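PDB 3SS6: acetyl-CoA acetyltransferase from Bacillus anthracis, which probably catalyses the reversible condensation of two acetyl-CoA molecules to acetoacetyl-CoA and free coenzyme A, as thiolases of this family do. Local coordinates for residues A[19-25]-A[120-124]; A[124-129]-A[142-148]; A[170-176]-A[326-331]. All blocks are in the same frame, centred on the assembly; numbering follows the deposited sequence.

Contacts 1 and 2 are neighbours: their centres lie about 15 Å apart, they share S124, and M121 O of contact 1 packs on V146 CG2 of contact 2. Both sit within the N-terminal thiolase domain and touch the second subunit. Contact 1, partly buried, joins two loops that follow central-sheet strands, chiefly through one serine hydroxyl, with packing and a water; contact 2 is a buried beta hairpin with a ladder, a capped helix and a salt-bridge network, built into the tetramer interface. Contact 3, also partly buried, lies about 30 Å from contact 1 and about 32 Å from contact 2, centre to centre, and ties the N-terminal domain to the C-terminal one by a tyrosine, apolar packing and a salt bridge; no other subunit touches it.

Contact 1 (A[19-25]-A[120-124]); sequences TFGGALK and AMSSS
The hydroxyl of S122 is the polar centre of this contact. G21 N donates to S122 OG at 2.8 Å, and with an N-H...O angle of 166° the bond is nearly straight. The chi1 of S122, -61°, sets OG beside its own backbone N and anti to the carbonyl carbon, which carries the oxygen into the turn made by 19-25. D253, on a neighbouring strand, also bonds this hydroxyl through OD2, so a buried oxygen is gripped from both the loop and the sheet.

The receiving loop is two turns in succession: a type II turn from T19 to G22, closed by G22 N to T19 O, and a type I turn from G22 to K25. G21 takes the positive phi of the first. The partner segment is itself a type I turn, M121 to S124. In the thiolase fold these loops leave strands 7-19 and 112-120, two strands of the central sheet separated by strand 252-262, which carries D253.

Van der Waals packing centres on F20, whose chi1 of -165° sends the ring toward the 121-122 peptide. There F20 CE2 lies 3.6 Å from the carbonyl oxygen M121 O, close also to S122 CA, and its apolar partner is M121 CB at 4.3 Å. S122 CB packs on K25 CA at 3.7 Å, and S123 CB comes 3.6 Å from the carbonyl oxygen K25 O.

A water bridges the backbones, donating to L24 O at 2.8 Å and accepting a weak bond from S123 N. W133 NE1 of the second subunit donates a hydrogen bond to S122 O, and its ring receives a cation-pi contact from K25; R132 of that subunit packs on F20.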
loop_
_atom_site.group_PDB
_atom_site.type_symbol
_atom_site.label_atom_id
_atom_site.label_comp_id
_atom_site.label_asym_id
_atom_site.label_seq_id
_atom_site.Cartn_x
_atom_site.Cartn_y
_atom_site.Cartn_z
ATOM N N THR A 19 -0.829 6.446 -25.767
ATOM C CA THR A 19 0.057 5.352 -25.373
ATOM C C THR A 19 0.159 5.298 -23.855
ATOM O O THR A 19 -0.142 6.267 -23.168
ATOM C CB THR A 19 1.474 5.506 -25.963
ATOM O OG1 THR A 19 2.018 6.778 -25.586
ATOM C CG2 THR A 19 1.438 5.397 -27.469
ATOM N N PHE A 20 0.575 4.152 -23.334
ATOM C CA PHE A 20 0.679 3.980 -21.890
ATOM C C PHE A 20 1.649 4.977 -21.285
ATOM O O PHE A 20 2.813 5.059 -21.691
ATOM C CB PHE A 20 1.099 2.551 -21.553
ATOM C CG PHE A 20 0.884 2.188 -20.108
ATOM C CD1 PHE A 20 1.939 2.185 -19.216
ATOM C CD2 PHE A 20 -0.390 1.884 -19.642
ATOM C CE1 PHE A 20 1.729 1.858 -17.880
ATOM C CE2 PHE A 20 -0.602 1.558 -18.314
ATOM C CZ PHE A 20 0.461 1.553 -17.436
ATOM N N GLY A 21 1.165 5.747 -20.319
ATOM C CA GLY A 21 1.980 6.783 -19.711
ATOM C C GLY A 21 2.165 7.985 -20.619
ATOM O O GLY A 21 3.010 8.846 -20.352
ATOM N N GLY A 22 1.363 8.047 -21.681
ATOM C CA GLY A 22 1.464 9.111 -22.678
ATOM C C GLY A 22 0.570 10.313 -22.401
ATOM O O GLY A 22 0.445 10.763 -21.261
ATOM N N ALA A 23 -0.055 10.834 -23.455
ATOM C CA ALA A 23 -0.807 12.084 -23.365
ATOM C C ALA A 23 -1.948 12.023 -22.361
ATOM O O ALA A 23 -2.286 13.035 -21.739
ATOM C CB ALA A 23 -1.348 12.479 -24.754
ATOM N N LEU A 24 -2.544 10.839 -22.207
ATOM C CA LEU A 24 -3.702 10.666 -21.324
ATOM C C LEU A 24 -3.335 10.025 -19.981
ATOM O O LEU A 24 -4.199 9.516 -19.259
ATOM C CB LEU A 24 -4.803 9.854 -22.043
ATOM C CG LEU A 24 -5.299 10.476 -23.348
ATOM C CD1 LEU A 24 -6.195 9.501 -24.140
ATOM C CD2 LEU A 24 -6.025 11.808 -23.053
ATOM N N LYS A 25 -2.047 10.088 -19.633
ATOM C CA LYS A 25 -1.530 9.547 -18.379
ATOM C C LYS A 25 -2.382 9.883 -17.165
ATOM O O LYS A 25 -2.656 9.016 -16.336
ATOM C CB LYS A 25 -0.112 10.085 -18.141
ATOM C CG LYS A 25 0.571 9.554 -16.894
ATOM C CD LYS A 25 1.927 10.248 -16.772
ATOM C CE LYS A 25 2.959 9.392 -16.082
ATOM N NZ LYS A 25 4.282 10.083 -16.067
ATOM N N ALA A 120 -8.975 3.855 -19.532
ATOM C CA ALA A 120 -7.873 4.720 -19.138
ATOM C C ALA A 120 -6.891 3.806 -18.424
ATOM O O ALA A 120 -6.914 3.671 -17.194
ATOM C CB ALA A 120 -8.363 5.831 -18.217
ATOM N N MET A 121 -6.050 3.136 -19.202
ATOM C CA MET A 121 -5.164 2.133 -18.619
ATOM C C MET A 121 -4.053 2.816 -17.823
ATOM O O MET A 121 -3.695 2.345 -16.751
ATOM C CB MET A 121 -4.626 1.191 -19.702
ATOM C CG MET A 121 -5.771 0.469 -20.416
ATOM S SD MET A 121 -5.310 -0.731 -21.692
ATOM C CE MET A 121 -4.838 -2.147 -20.674
ATOM N N SER A 122 -3.543 3.940 -18.334
ATOM C CA SER A 122 -2.437 4.652 -17.697
ATOM C C SER A 122 -2.748 5.090 -16.268
ATOM O O SER A 122 -1.850 5.153 -15.427
ATOM C CB SER A 122 -2.035 5.887 -18.505
ATOM O OG SER A 122 -1.583 5.563 -19.814
ATOM N N SER A 123 -4.005 5.436 -15.999
ATOM C CA SER A 123 -4.383 5.955 -14.674
ATOM C C SER A 123 -4.990 4.879 -13.771
ATOM O O SER A 123 -5.471 5.165 -12.657
ATOM C CB SER A 123 -5.354 7.135 -14.831
ATOM O OG SER A 123 -6.526 6.720 -15.525
ATOM N N SER A 124 -4.973 3.634 -14.232
ATOM C CA SER A 124 -5.561 2.546 -13.452
ATOM C C SER A 124 -4.770 2.300 -12.168
ATOM O O SER A 124 -3.543 2.413 -12.159
ATOM C CB SER A 124 -5.644 1.267 -14.292
ATOM O OG SER A 124 -6.599 1.434 -15.330
HETATM O O HOH W 1 -5.302 6.989 -18.538
#

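Contact 2 (A[124-129]-A[142-148]); sequences SPYALK and IRDTVWE
A127 and R143 pair backbone to backbone: A127 N to R143 O and R143 N to A127 O, both 2.8 Å, make the hydrogen-bonded pair of an antiparallel ladder, with Y126 and D144 next along as a non-hydrogen-bonded pair. Past the ladder, P125 O receives the hydroxyl of T145, OG1, at 2.7 Å, tilted 21° from the carbonyl plane, and a weak bond from T145 N. A chi1 of 58° places OG1 between the T145 backbone N and carbonyl carbon, where it reaches that oxygen.

Strands 126-128 and 140-144 form a beta hairpin, and helix 145-149 starts directly from its second arm. D144 is the N-cap, its OD1 accepting from V146 N. The sheet continues into other subunits: 126-128 pairs with a strand of the second, and I142 with one of the third, in the thiolase tetramer.

On the face shared by Y126 and D144, the tyrosine ring lies over the aspartate backbone, D144 CA being 3.8 Å from the ring centroid in a CH-pi contact. I142 O sits at the ring edge. Q138 O of the third subunit accepts from Y126 OH, while R132 of the second pairs with D144. L128 CD2 meets I142 CB at 3.8 Å.

Charge gathers on E148, where OE2 accepts two donors: K129 NZ at 2.7 Å through the syn lone pair, and R143 NE at 2.8 Å on the anti side, with the oxygen in the guanidinium plane. The carboxylate probably offsets the like charges of K129 and R143; D64 of the second subunit gives K129 NZ another anionic partner.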
loop_
_atom_site.group_PDB
_atom_site.type_symbol
_atom_site.label_atom_id
_atom_site.label_comp_id
_atom_site.label_asym_id
_atom_site.label_seq_id
_atom_site.Cartn_x
_atom_site.Cartn_y
_atom_site.Cartn_z
ATOM N N SER A 124 -4.973 3.634 -14.232
ATOM C CA SER A 124 -5.561 2.546 -13.452
ATOM C C SER A 124 -4.770 2.300 -12.168
ATOM O O SER A 124 -3.543 2.413 -12.159
ATOM C CB SER A 124 -5.644 1.267 -14.292
ATOM O OG SER A 124 -6.599 1.434 -15.330
ATOM N N PRO A 125 -5.479 1.969 -11.076
ATOM C CA PRO A 125 -4.848 1.854 -9.756
ATOM C C PRO A 125 -4.114 0.542 -9.512
ATOM O O PRO A 125 -4.126 -0.370 -10.359
ATOM C CB PRO A 125 -6.041 1.957 -8.801
ATOM C CG PRO A 125 -7.148 1.307 -9.550
ATOM C CD PRO A 125 -6.935 1.745 -11.004
ATOM N N TYR A 126 -3.447 0.489 -8.359
ATOM C CA TYR A 126 -2.917 -0.750 -7.798
ATOM C C TYR A 126 -3.841 -1.193 -6.666
ATOM O O TYR A 126 -4.542 -0.368 -6.077
ATOM C CB TYR A 126 -1.502 -0.533 -7.273
ATOM C CG TYR A 126 -0.455 -0.729 -8.346
ATOM C CD1 TYR A 126 -0.229 0.252 -9.306
ATOM C CD2 TYR A 126 0.304 -1.901 -8.402
ATOM C CE1 TYR A 126 0.712 0.074 -10.299
ATOM C CE2 TYR A 126 1.265 -2.085 -9.396
ATOM C CZ TYR A 126 1.452 -1.096 -10.344
ATOM O OH TYR A 126 2.393 -1.254 -11.336
ATOM N N ALA A 127 -3.852 -2.492 -6.388
ATOM C CA ALA A 127 -4.756 -3.065 -5.389
ATOM C C ALA A 127 -3.977 -3.867 -4.350
ATOM O O ALA A 127 -2.951 -4.480 -4.656
ATOM C CB ALA A 127 -5.789 -3.961 -6.062
ATOM N N LEU A 128 -4.484 -3.868 -3.119
ATOM C CA LEU A 128 -3.958 -4.731 -2.062
ATOM C C LEU A 128 -5.077 -5.662 -1.600
ATOM O O LEU A 128 -6.141 -5.205 -1.174
ATOM C CB LEU A 128 -3.440 -3.904 -0.887
ATOM C CG LEU A 128 -2.085 -3.214 -1.090
ATOM C CD1 LEU A 128 -1.771 -2.266 0.067
ATOM C CD2 LEU A 128 -0.981 -4.257 -1.226
ATOM N N LYS A 129 -4.842 -6.965 -1.693
ATOM C CA LYS A 129 -5.874 -7.944 -1.383
ATOM C C LYS A 129 -5.925 -8.345 0.087
ATOM O O LYS A 129 -6.942 -8.880 0.533
ATOM C CB LYS A 129 -5.699 -9.216 -2.222
ATOM C CG LYS A 129 -5.507 -8.986 -3.707
ATOM C CD LYS A 129 -6.670 -8.270 -4.348
ATOM C CE LYS A 129 -6.384 -8.030 -5.835
ATOM N NZ LYS A 129 -6.004 -9.288 -6.543
ATOM N N ILE A 142 1.582 -6.171 -4.171
ATOM C CA ILE A 142 0.725 -5.057 -4.533
ATOM C C ILE A 142 0.431 -5.212 -6.026
ATOM O O ILE A 142 1.338 -5.238 -6.851
ATOM C CB ILE A 142 1.344 -3.686 -4.176
ATOM C CG1 ILE A 142 0.386 -2.567 -4.573
ATOM C CG2 ILE A 142 2.695 -3.493 -4.831
ATOM C CD1 ILE A 142 0.768 -1.224 -3.999
ATOM N N ARG A 143 -0.847 -5.357 -6.351
ATOM C CA ARG A 143 -1.237 -5.859 -7.664
ATOM C C ARG A 143 -1.584 -4.759 -8.648
ATOM O O ARG A 143 -2.372 -3.862 -8.365
ATOM C CB ARG A 143 -2.423 -6.816 -7.510
ATOM C CG ARG A 143 -2.133 -7.998 -6.591
ATOM C CD ARG A 143 -1.362 -9.107 -7.312
ATOM N NE ARG A 143 -2.182 -9.754 -8.337
ATOM C CZ ARG A 143 -1.795 -10.807 -9.053
ATOM N NH1 ARG A 143 -0.596 -11.340 -8.856
ATOM N NH2 ARG A 143 -2.604 -11.331 -9.967
ATOM N N ASP A 144 -0.971 -4.830 -9.821
ATOM C CA ASP A 144 -1.271 -3.891 -10.894
ATOM C C ASP A 144 -2.579 -4.321 -11.559
ATOM O O ASP A 144 -2.658 -5.420 -12.116
ATOM C CB ASP A 144 -0.126 -3.954 -11.914
ATOM C CG ASP A 144 -0.328 -3.014 -13.090
ATOM O OD1 ASP A 144 -1.440 -2.474 -13.268
ATOM O OD2 ASP A 144 0.654 -2.802 -13.827
ATOM N N THR A 145 -3.616 -3.489 -11.473
ATOM C CA THR A 145 -4.917 -3.866 -12.050
ATOM C C THR A 145 -4.859 -4.087 -13.568
ATOM O O THR A 145 -5.616 -4.892 -14.107
ATOM C CB THR A 145 -6.040 -2.857 -11.716
ATOM O OG1 THR A 145 -5.683 -1.551 -12.190
ATOM C CG2 THR A 145 -6.285 -2.812 -10.213
ATOM N N VAL A 146 -3.967 -3.378 -14.247
ATOM C CA VAL A 146 -3.799 -3.577 -15.687
ATOM C C VAL A 146 -3.212 -4.971 -15.925
ATOM O O VAL A 146 -3.690 -5.733 -16.768
ATOM C CB VAL A 146 -2.884 -2.501 -16.303
ATOM C CG1 VAL A 146 -2.461 -2.891 -17.730
ATOM C CG2 VAL A 146 -3.566 -1.142 -16.293
ATOM N N TRP A 147 -2.185 -5.327 -15.159
ATOM C CA TRP A 147 -1.540 -6.620 -15.354
ATOM C C TRP A 147 -2.471 -7.776 -14.987
ATOM O O TRP A 147 -2.379 -8.857 -15.572
ATOM C CB TRP A 147 -0.226 -6.695 -14.560
ATOM C CG TRP A 147 0.859 -7.485 -15.240
ATOM C CD1 TRP A 147 1.347 -8.702 -14.864
ATOM C CD2 TRP A 147 1.587 -7.102 -16.411
ATOM N NE1 TRP A 147 2.341 -9.103 -15.740
ATOM C CE2 TRP A 147 2.503 -8.134 -16.693
ATOM C CE3 TRP A 147 1.553 -5.982 -17.245
ATOM C CZ2 TRP A 147 3.378 -8.079 -17.780
ATOM C CZ3 TRP A 147 2.421 -5.929 -18.328
ATOM C CH2 TRP A 147 3.317 -6.972 -18.584
ATOM N N GLU A 148 -3.371 -7.555 -14.024
ATOM C CA GLU A 148 -4.346 -8.573 -13.630
ATOM C C GLU A 148 -5.354 -8.827 -14.737
ATOM O O GLU A 148 -5.715 -9.971 -15.018
ATOM C CB GLU A 148 -5.126 -8.141 -12.384
ATOM C CG GLU A 148 -4.317 -8.181 -11.107
ATOM C CD GLU A 148 -5.175 -8.163 -9.858
ATOM O OE1 GLU A 148 -6.207 -7.472 -9.863
ATOM O OE2 GLU A 148 -4.798 -8.836 -8.870
#

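Contact 3 (A[170-176]-A[326-331]); sequences YEITREE and LAVEKE
Two helix ends meet one helix side here, where the N-terminal thiolase domain packs on the C-terminal one: residues 170-176 link helix 159-170 to helix 174-194, and 326-331 lie on helix 322-332. The start of helix 174-194 is a capping box. T173, the N-cap, accepts from E176 N through OG1 at 3.0 Å, and T173 N donates to E176 OE1 at 2.9 Å, meeting its anti lone pair. E171, with positive phi, turns the chain out of the preceding helix.

Y170 lays its ring against helix 322-332. The methyl of A327 sits over one face, off toward the rim, with CB 4.0 Å from the ring centroid in a CH-pi contact. At the ring's edge, Y170 OH donates to E331 OE1 at 2.7 Å, reaching it on the anti side and 26° out of the carboxylate plane. The two planes stand 84° apart, so the carboxylate is nearly upright against the ring. R299 holds the other oxygen, OE2, in a salt bridge, which probably helps to fix the carboxylate.

I172 and L326 make the apolar part of the contact. I172 CG2 touches L326 CD1 at 3.7 Å, and I172 CD1 reaches the A327 backbone. L326 CD1 lies 3.6 Å from E176 O and also touches E176 CB, and L326 packs on V180, farther along helix 174-194.

E176 thus has two tasks, since the carboxylate that closes the capping box also receives the lysine. Chi4 of -60° bends the end of the K330 chain, which arrives from the opposite direction. A water donating to both E171 O and E176 OE1 accepts weakly from K330 NZ, and that ammonium bonds E176 OE2 at 2.8 Å on its syn side.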
loop_
_atom_site.group_PDB
_atom_site.type_symbol
_atom_site.label_atom_id
_atom_site.label_comp_id
_atom_site.label_asym_id
_atom_site.label_seq_id
_atom_site.Cartn_x
_atom_site.Cartn_y
_atom_site.Cartn_z
ATOM N N TYR A 170 -1.807 -22.956 -35.239
ATOM C CA TYR A 170 -1.960 -22.573 -36.640
ATOM C C TYR A 170 -0.635 -22.494 -37.414
ATOM O O TYR A 170 -0.616 -22.088 -38.578
ATOM C CB TYR A 170 -2.737 -21.252 -36.739
ATOM C CG TYR A 170 -4.226 -21.421 -36.529
ATOM C CD1 TYR A 170 -5.079 -21.573 -37.614
ATOM C CD2 TYR A 170 -4.777 -21.442 -35.251
ATOM C CE1 TYR A 170 -6.440 -21.739 -37.437
ATOM C CE2 TYR A 170 -6.147 -21.610 -35.065
ATOM C CZ TYR A 170 -6.966 -21.759 -36.168
ATOM O OH TYR A 170 -8.328 -21.928 -36.020
ATOM N N GLU A 171 0.453 -22.905 -36.768
ATOM C CA GLU A 171 1.791 -22.883 -37.368
ATOM C C GLU A 171 2.138 -21.528 -37.988
ATOM O O GLU A 171 2.598 -21.441 -39.132
ATOM C CB GLU A 171 1.960 -24.021 -38.381
ATOM C CG GLU A 171 1.785 -25.398 -37.752
ATOM C CD GLU A 171 1.986 -26.531 -38.743
ATOM O OE1 GLU A 171 3.089 -26.633 -39.321
ATOM O OE2 GLU A 171 1.035 -27.316 -38.942
ATOM N N ILE A 172 1.921 -20.480 -37.200
ATOM C CA ILE A 172 2.161 -19.096 -37.600
ATOM C C ILE A 172 3.623 -18.721 -37.371
ATOM O O ILE A 172 4.171 -18.974 -36.301
ATOM C CB ILE A 172 1.263 -18.158 -36.783
ATOM C CG1 ILE A 172 -0.203 -18.534 -37.000
ATOM C CG2 ILE A 172 1.501 -16.710 -37.163
ATOM C CD1 ILE A 172 -1.170 -17.814 -36.064
ATOM N N THR A 173 4.259 -18.131 -38.380
ATOM C CA THR A 173 5.678 -17.803 -38.270
ATOM C C THR A 173 5.931 -16.415 -37.684
ATOM O O THR A 173 5.052 -15.550 -37.682
ATOM C CB THR A 173 6.382 -17.882 -39.634
ATOM O OG1 THR A 173 5.910 -16.818 -40.465
ATOM C CG2 THR A 173 6.096 -19.222 -40.308
ATOM N N ARG A 174 7.145 -16.216 -37.181
ATOM C CA ARG A 174 7.584 -14.905 -36.719
ATOM C C ARG A 174 7.468 -13.883 -37.849
ATOM O O ARG A 174 6.991 -12.770 -37.636
ATOM C CB ARG A 174 9.033 -14.980 -36.221
ATOM C CG ARG A 174 9.672 -13.633 -35.899
ATOM C CD ARG A 174 8.971 -12.911 -34.744
ATOM N NE ARG A 174 9.746 -11.743 -34.326
ATOM C CZ ARG A 174 10.717 -11.771 -33.414
ATOM N NH1 ARG A 174 11.017 -12.903 -32.779
ATOM N NH2 ARG A 174 11.379 -10.661 -33.116
ATOM N N GLU A 175 7.909 -14.260 -39.049
ATOM C CA GLU A 175 7.804 -13.362 -40.204
ATOM C C GLU A 175 6.363 -12.925 -40.469
ATOM O O GLU A 175 6.100 -11.739 -40.676
ATOM C CB GLU A 175 8.383 -14.005 -41.464
ATOM C CG GLU A 175 8.113 -13.180 -42.725
ATOM C CD GLU A 175 8.834 -13.723 -43.942
ATOM O OE1 GLU A 175 10.042 -14.000 -43.838
ATOM O OE2 GLU A 175 8.193 -13.863 -45.002
ATOM N N GLU A 176 5.431 -13.878 -40.489
ATOM C CA GLU A 176 4.026 -13.529 -40.704
ATOM C C GLU A 176 3.548 -12.502 -39.680
ATOM O O GLU A 176 2.885 -11.527 -40.022
ATOM C CB GLU A 176 3.127 -14.766 -40.635
ATOM C CG GLU A 176 3.236 -15.685 -41.840
ATOM C CD GLU A 176 2.372 -16.931 -41.713
ATOM O OE1 GLU A 176 2.533 -17.687 -40.727
ATOM O OE2 GLU A 176 1.526 -17.151 -42.605
ATOM N N LEU A 326 -3.803 -13.374 -37.220
ATOM C CA LEU A 326 -3.436 -14.329 -38.262
ATOM C C LEU A 326 -4.207 -15.643 -38.152
ATOM O O LEU A 326 -4.584 -16.229 -39.168
ATOM C CB LEU A 326 -1.926 -14.567 -38.265
ATOM C CG LEU A 326 -1.141 -13.411 -38.899
ATOM C CD1 LEU A 326 0.300 -13.384 -38.406
ATOM C CD2 LEU A 326 -1.181 -13.524 -40.426
ATOM N N ALA A 327 -4.458 -16.096 -36.923
ATOM C CA ALA A 327 -5.236 -17.319 -36.732
ATOM C C ALA A 327 -6.645 -17.137 -37.285
ATOM O O ALA A 327 -7.172 -18.021 -37.956
ATOM C CB ALA A 327 -5.283 -17.715 -35.255
ATOM N N VAL A 328 -7.253 -15.992 -37.001
ATOM C CA VAL A 328 -8.585 -15.691 -37.530
ATOM C C VAL A 328 -8.557 -15.605 -39.053
ATOM O O VAL A 328 -9.406 -16.178 -39.730
ATOM C CB VAL A 328 -9.140 -14.374 -36.957
ATOM C CG1 VAL A 328 -10.458 -14.017 -37.618
ATOM C CG2 VAL A 328 -9.332 -14.501 -35.447
ATOM N N GLU A 329 -7.570 -14.892 -39.586
ATOM C CA GLU A 329 -7.417 -14.782 -41.040
ATOM C C GLU A 329 -7.310 -16.147 -41.727
ATOM O O GLU A 329 -7.952 -16.396 -42.749
ATOM C CB GLU A 329 -6.204 -13.922 -41.390
ATOM C CG GLU A 329 -6.014 -13.735 -42.893
ATOM C CD GLU A 329 -4.804 -12.891 -43.221
ATOM O OE1 GLU A 329 -4.942 -11.651 -43.256
ATOM O OE2 GLU A 329 -3.720 -13.477 -43.441
ATOM N N LYS A 330 -6.488 -17.030 -41.167
ATOM C CA LYS A 330 -6.320 -18.373 -41.707
ATOM C C LYS A 330 -7.580 -19.215 -41.565
ATOM O O LYS A 330 -7.966 -19.919 -42.496
ATOM C CB LYS A 330 -5.132 -19.071 -41.041
ATOM C CG LYS A 330 -3.792 -18.410 -41.364
ATOM C CD LYS A 330 -2.659 -18.994 -40.537
ATOM C CE LYS A 330 -1.349 -18.268 -40.801
ATOM N NZ LYS A 330 -0.943 -18.352 -42.226
ATOM N N GLU A 331 -8.229 -19.128 -40.407
ATOM C CA GLU A 331 -9.417 -19.933 -40.147
ATOM C C GLU A 331 -10.566 -19.581 -41.095
ATOM O O GLU A 331 -11.243 -20.471 -41.622
ATOM C CB GLU A 331 -9.853 -19.777 -38.687
ATOM C CG GLU A 331 -11.129 -20.526 -38.335
ATOM C CD GLU A 331 -11.001 -22.028 -38.481
ATOM O OE1 GLU A 331 -9.944 -22.590 -38.115
ATOM O OE2 GLU A 331 -11.962 -22.654 -38.970
HETATM O O HOH W 2 1.727 -20.033 -41.385
#